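Local coordinates for exotoxin 6 (Staphylococcus aureus subsp. aureus Mu50, PDB 4ZYS), which is a secreted superantigen-like exotoxin, probably a sugar-binding protein, built from an OB-fold domain and a beta-grasp domain, at residues I159-G164 / R187-I192; E132-L137 / G155-T160. All blocks are in the same frame, centred on the assembly; numbering follows the deposited sequence.

Contact 1. Residues I159-G164 / R187-I192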
# COMPACT_ATOMS: atom_id res chain seq x y z
N ILE A 159 -1.51 10.04 -7.74
CA ILE A 159 -1.45 10.68 -6.43
C ILE A 159 -0.66 11.98 -6.61
O ILE A 159 0.52 11.95 -6.96
CB ILE A 159 -0.89 9.73 -5.32
CG1 ILE A 159 -1.78 8.44 -5.23
CG2 ILE A 159 -0.84 10.45 -3.96
CD1 ILE A 159 -1.16 7.23 -4.54
N THR A 160 -1.34 13.13 -6.45
CA THR A 160 -0.70 14.43 -6.63
C THR A 160 -0.43 15.05 -5.25
O THR A 160 -1.33 15.12 -4.40
CB THR A 160 -1.55 15.32 -7.54
OG1 THR A 160 -1.81 14.62 -8.76
CG2 THR A 160 -0.87 16.66 -7.85
N MSE A 161 0.81 15.53 -5.05
CA MSE A 161 1.26 16.17 -3.81
C MSE A 161 1.03 17.68 -3.88
O MSE A 161 0.76 18.18 -4.97
CB MSE A 161 2.74 15.87 -3.58
CG MSE A 161 3.09 14.37 -3.75
SE MSE A 161 1.98 13.23 -2.67
CE MSE A 161 2.82 13.62 -1.02
N LYS A 162 1.14 18.39 -2.72
CA LYS A 162 0.98 19.86 -2.65
C LYS A 162 2.00 20.56 -3.51
O LYS A 162 1.69 21.58 -4.10
CB LYS A 162 1.05 20.41 -1.21
CG LYS A 162 0.15 19.68 -0.22
CD LYS A 162 -0.57 20.59 0.78
CE LYS A 162 -1.51 19.81 1.68
NZ LYS A 162 -2.53 19.01 0.93
N ASP A 163 3.23 19.99 -3.60
CA ASP A 163 4.33 20.56 -4.37
C ASP A 163 4.26 20.22 -5.87
O ASP A 163 5.14 20.63 -6.61
CB ASP A 163 5.69 20.14 -3.78
CG ASP A 163 6.03 18.66 -3.77
OD1 ASP A 163 5.32 17.87 -4.45
OD2 ASP A 163 7.03 18.28 -3.13
N GLY A 164 3.25 19.46 -6.30
CA GLY A 164 3.08 19.11 -7.71
C GLY A 164 3.61 17.77 -8.16
O GLY A 164 3.31 17.35 -9.29
N ARG A 187 0.44 14.23 4.91
CA ARG A 187 0.03 15.62 5.11
C ARG A 187 0.15 16.44 3.83
O ARG A 187 -0.39 17.54 3.77
CB ARG A 187 0.86 16.27 6.22
CG ARG A 187 0.83 15.54 7.57
CD ARG A 187 1.93 16.07 8.46
NE ARG A 187 3.23 15.67 7.94
CZ ARG A 187 4.39 15.90 8.55
NH1 ARG A 187 4.42 16.56 9.70
NH2 ARG A 187 5.52 15.46 8.02
N GLN A 188 0.86 15.89 2.81
CA GLN A 188 1.15 16.54 1.54
C GLN A 188 0.34 15.97 0.35
O GLN A 188 0.48 16.48 -0.77
CB GLN A 188 2.66 16.46 1.24
CG GLN A 188 3.54 17.25 2.21
CD GLN A 188 3.32 18.74 2.14
OE1 GLN A 188 3.37 19.34 1.07
NE2 GLN A 188 3.06 19.36 3.28
N ILE A 189 -0.50 14.95 0.57
CA ILE A 189 -1.34 14.39 -0.51
C ILE A 189 -2.50 15.37 -0.77
O ILE A 189 -3.28 15.64 0.15
CB ILE A 189 -1.84 12.95 -0.18
CG1 ILE A 189 -0.66 11.97 0.01
CG2 ILE A 189 -2.84 12.46 -1.26
CD1 ILE A 189 -0.99 10.72 0.80
N GLN A 190 -2.60 15.93 -2.01
CA GLN A 190 -3.63 16.91 -2.37
C GLN A 190 -4.84 16.31 -3.11
O GLN A 190 -5.99 16.61 -2.77
CB GLN A 190 -3.04 18.03 -3.25
CG GLN A 190 -2.56 19.23 -2.48
CD GLN A 190 -3.65 20.15 -1.99
OE1 GLN A 190 -4.35 19.84 -1.01
NE2 GLN A 190 -3.72 21.34 -2.57
N LYS A 191 -4.56 15.53 -4.18
CA LYS A 191 -5.55 14.94 -5.07
C LYS A 191 -5.19 13.51 -5.39
O LYS A 191 -4.01 13.19 -5.50
CB LYS A 191 -5.60 15.71 -6.40
CG LYS A 191 -6.29 17.06 -6.40
CD LYS A 191 -6.37 17.54 -7.84
CE LYS A 191 -7.54 18.45 -8.12
NZ LYS A 191 -7.64 18.82 -9.56
N ILE A 192 -6.21 12.68 -5.59
CA ILE A 192 -6.08 11.30 -6.01
C ILE A 192 -7.09 11.07 -7.13
O ILE A 192 -8.25 11.47 -7.04
CB ILE A 192 -6.22 10.25 -4.86
CG1 ILE A 192 -5.21 10.50 -3.72
CG2 ILE A 192 -6.09 8.79 -5.41
CD1 ILE A 192 -5.55 9.70 -2.38
O HOH W 1 -4.07 13.18 -8.95
O HOH W 2 4.05 18.33 -1.38
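T160 and K191 face each other as an antiparallel hydrogen-bonded pair, T160 N-H donating a hydrogen bond to K191 O at 2.8 Å, nearly straight. T160 O is gripped twice: Q190 N reaches it at 2.8 Å in the plane of the carbonyl, while K191 N, at 3.3 Å, comes in tilted from that plane. Two residues opposite one make a classic beta bulge, and the pairing slips by one, setting M161 across from I189. The tight part is the buried face. There I159 CG2 meets I189 CG2 at 3.9 Å, the two side chains crossing obliquely, and I159 CG1 lies near I192 CG1. Selenomethionine M161 starts out away from the neighbouring strand, but bends at chi2 (-53°) and chi3 (-75°) bring it back: SE rests 4.0 Å from I189 CG1, and CE touches Q188 CB. I184 covers this patch from strand 183-185.

The other side is solvent-facing and polar. K162 N bonds to Q188 O at 2.8 Å as the strand enters the type I turn M161-G164. The K162 chain then runs across Q188 and Q190 at about a right angle to each, and NZ bonds to Q190 OE1 at 2.8 Å from above the amide carbonyl plane. A water donates to Q188 OE1 and accepts from D163 N, tying the turn to the opposite segment. This bulged antiparallel pairing joins strands 155-161 and 189-196, neighbours in the mixed sheet of the toxin's beta-grasp domain.

Contact 2. Residues E132-L137 / G155-T160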
# COMPACT_ATOMS: atom_id res chain seq x y z
N GLU A 132 -0.05 0.72 1.07
CA GLU A 132 -1.37 0.97 1.70
C GLU A 132 -2.30 1.75 0.76
O GLU A 132 -3.46 1.37 0.60
CB GLU A 132 -1.20 1.74 3.02
CG GLU A 132 -2.53 2.10 3.67
CD GLU A 132 -2.44 2.78 5.02
OE1 GLU A 132 -1.41 2.60 5.70
OE2 GLU A 132 -3.40 3.50 5.39
N LEU A 133 -1.78 2.84 0.14
CA LEU A 133 -2.58 3.65 -0.77
C LEU A 133 -3.01 2.81 -1.97
O LEU A 133 -4.15 2.89 -2.39
CB LEU A 133 -1.82 4.91 -1.24
CG LEU A 133 -1.66 5.99 -0.18
CD1 LEU A 133 -0.44 6.83 -0.45
CD2 LEU A 133 -2.91 6.83 -0.06
N ASP A 134 -2.10 1.99 -2.49
CA ASP A 134 -2.35 1.12 -3.64
C ASP A 134 -3.48 0.13 -3.33
O ASP A 134 -4.47 0.11 -4.05
CB ASP A 134 -1.07 0.38 -4.06
CG ASP A 134 -1.25 -0.67 -5.14
OD1 ASP A 134 -1.58 -0.29 -6.29
OD2 ASP A 134 -0.99 -1.84 -4.86
N TYR A 135 -3.38 -0.59 -2.20
CA TYR A 135 -4.38 -1.55 -1.81
C TYR A 135 -5.74 -0.91 -1.57
O TYR A 135 -6.74 -1.42 -2.08
CB TYR A 135 -3.94 -2.33 -0.55
CG TYR A 135 -4.93 -3.40 -0.16
CD1 TYR A 135 -6.03 -3.11 0.64
CD2 TYR A 135 -4.76 -4.72 -0.58
CE1 TYR A 135 -6.95 -4.09 0.99
CE2 TYR A 135 -5.68 -5.71 -0.24
CZ TYR A 135 -6.77 -5.39 0.55
OH TYR A 135 -7.70 -6.34 0.91
N ARG A 136 -5.79 0.14 -0.74
CA ARG A 136 -7.05 0.78 -0.34
C ARG A 136 -7.75 1.47 -1.53
O ARG A 136 -8.98 1.47 -1.58
CB ARG A 136 -6.82 1.78 0.80
CG ARG A 136 -6.36 1.14 2.12
CD ARG A 136 -7.45 0.25 2.72
NE ARG A 136 -7.09 -0.22 4.06
CZ ARG A 136 -7.64 -1.28 4.64
NH1 ARG A 136 -8.53 -2.02 3.99
NH2 ARG A 136 -7.27 -1.63 5.86
N LEU A 137 -6.99 2.02 -2.48
CA LEU A 137 -7.63 2.66 -3.62
C LEU A 137 -8.18 1.59 -4.60
O LEU A 137 -9.29 1.73 -5.11
CB LEU A 137 -6.68 3.64 -4.31
CG LEU A 137 -6.34 4.92 -3.48
CD1 LEU A 137 -5.09 5.60 -4.01
CD2 LEU A 137 -7.51 5.87 -3.39
N GLY A 155 -5.98 0.90 -16.51
CA GLY A 155 -6.07 2.24 -15.96
C GLY A 155 -4.90 2.64 -15.10
O GLY A 155 -3.87 1.96 -15.04
N GLN A 156 -5.08 3.73 -14.37
CA GLN A 156 -4.04 4.35 -13.57
C GLN A 156 -4.56 4.99 -12.30
O GLN A 156 -5.67 5.56 -12.29
CB GLN A 156 -3.42 5.46 -14.43
CG GLN A 156 -1.96 5.76 -14.17
CD GLN A 156 -1.46 6.86 -15.08
OE1 GLN A 156 -1.36 8.03 -14.68
NE2 GLN A 156 -1.11 6.51 -16.31
N ILE A 157 -3.71 4.99 -11.27
CA ILE A 157 -3.89 5.75 -10.04
C ILE A 157 -2.90 6.92 -10.13
O ILE A 157 -1.74 6.68 -10.40
CB ILE A 157 -3.71 4.93 -8.74
CG1 ILE A 157 -4.80 3.88 -8.57
CG2 ILE A 157 -3.65 5.87 -7.51
CD1 ILE A 157 -4.37 2.72 -7.65
N THR A 158 -3.35 8.17 -9.89
CA THR A 158 -2.46 9.34 -9.89
C THR A 158 -2.60 10.03 -8.52
O THR A 158 -3.69 10.45 -8.16
CB THR A 158 -2.72 10.25 -11.10
OG1 THR A 158 -2.74 9.44 -12.28
CG2 THR A 158 -1.66 11.32 -11.26
N ILE A 159 -1.51 10.04 -7.74
CA ILE A 159 -1.45 10.68 -6.43
C ILE A 159 -0.66 11.98 -6.61
O ILE A 159 0.52 11.95 -6.96
CB ILE A 159 -0.89 9.73 -5.32
CG1 ILE A 159 -1.78 8.44 -5.23
CG2 ILE A 159 -0.84 10.45 -3.96
CD1 ILE A 159 -1.16 7.23 -4.54
N THR A 160 -1.34 13.13 -6.45
CA THR A 160 -0.70 14.43 -6.63
C THR A 160 -0.43 15.05 -5.25
O THR A 160 -1.33 15.12 -4.40
CB THR A 160 -1.55 15.32 -7.54
OG1 THR A 160 -1.81 14.62 -8.76
CG2 THR A 160 -0.87 16.66 -7.85
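The chi1 torsions of L137 (-69°) and I157 (-66°) set L137 CG and I157 CG1 beside their own backbone N, anti to the carbonyl carbon, while I157 CG2 stands anti to N. From these positions the L137 methyl CD1 meets the I157 branch CG2 at 3.8 Å. The longer branch of I157 extends to the helix as well, its CD1 lying 4.2 Å from L137 CB. One turn back along the helix L133 does the same job for I159: CD1 at the tip of the isoleucine comes to 4.1 Å from L133 CB and to 4.2 Å from L133 CD1. L137 CD1 also approaches I159 CD1 at 4.3 Å, linking the two pairs. L133 and L137 lie on one side of the helix, and I157 and I159, two residues apart, on one face of the strand; the axes of segments 132-137 and 155-160 approach to 10.6 Å, with 129° between their N-to-C directions. This is the helix-on-sheet packing of the beta-grasp fold, in which helix 130-145 lies across the mixed sheet containing strand 155-161. I189, I192 and V194 of strand 189-196 continue the apolar surface next to these isoleucines. The contact is made of methyl and methylene groups, apart from the edge near D134, whose OD1 stands 4.3 Å from I157 CD1. That buried carboxylate has polar partners elsewhere: OD1 forms a salt bridge with R138 NE, and OD2 a hydrogen bond with Y17 OH of helix 10-17.

In the fold
Both contacts use strand 155-161. Contact 1 pairs its C-terminal end side by side with strand 189-196, and contact 2 covers the face of its earlier part with helix 130-145. Contact 2 is wholly buried and apolar, its centre about 8 Å from the centre of the chain; contact 1, its centre about 16 Å from that point, is partly buried and combines backbone pairing and an apolar face with a polar side of side-chain and water-mediated bonds. I159 belongs to both, packing on the neighbouring strand and under the helix at once. The apolar layers run together, I192 CG2 touching L137 CD1 at 3.6 Å and I189 CD1 lying 4.1 Å from L133 CD1, which makes one beta-grasp core.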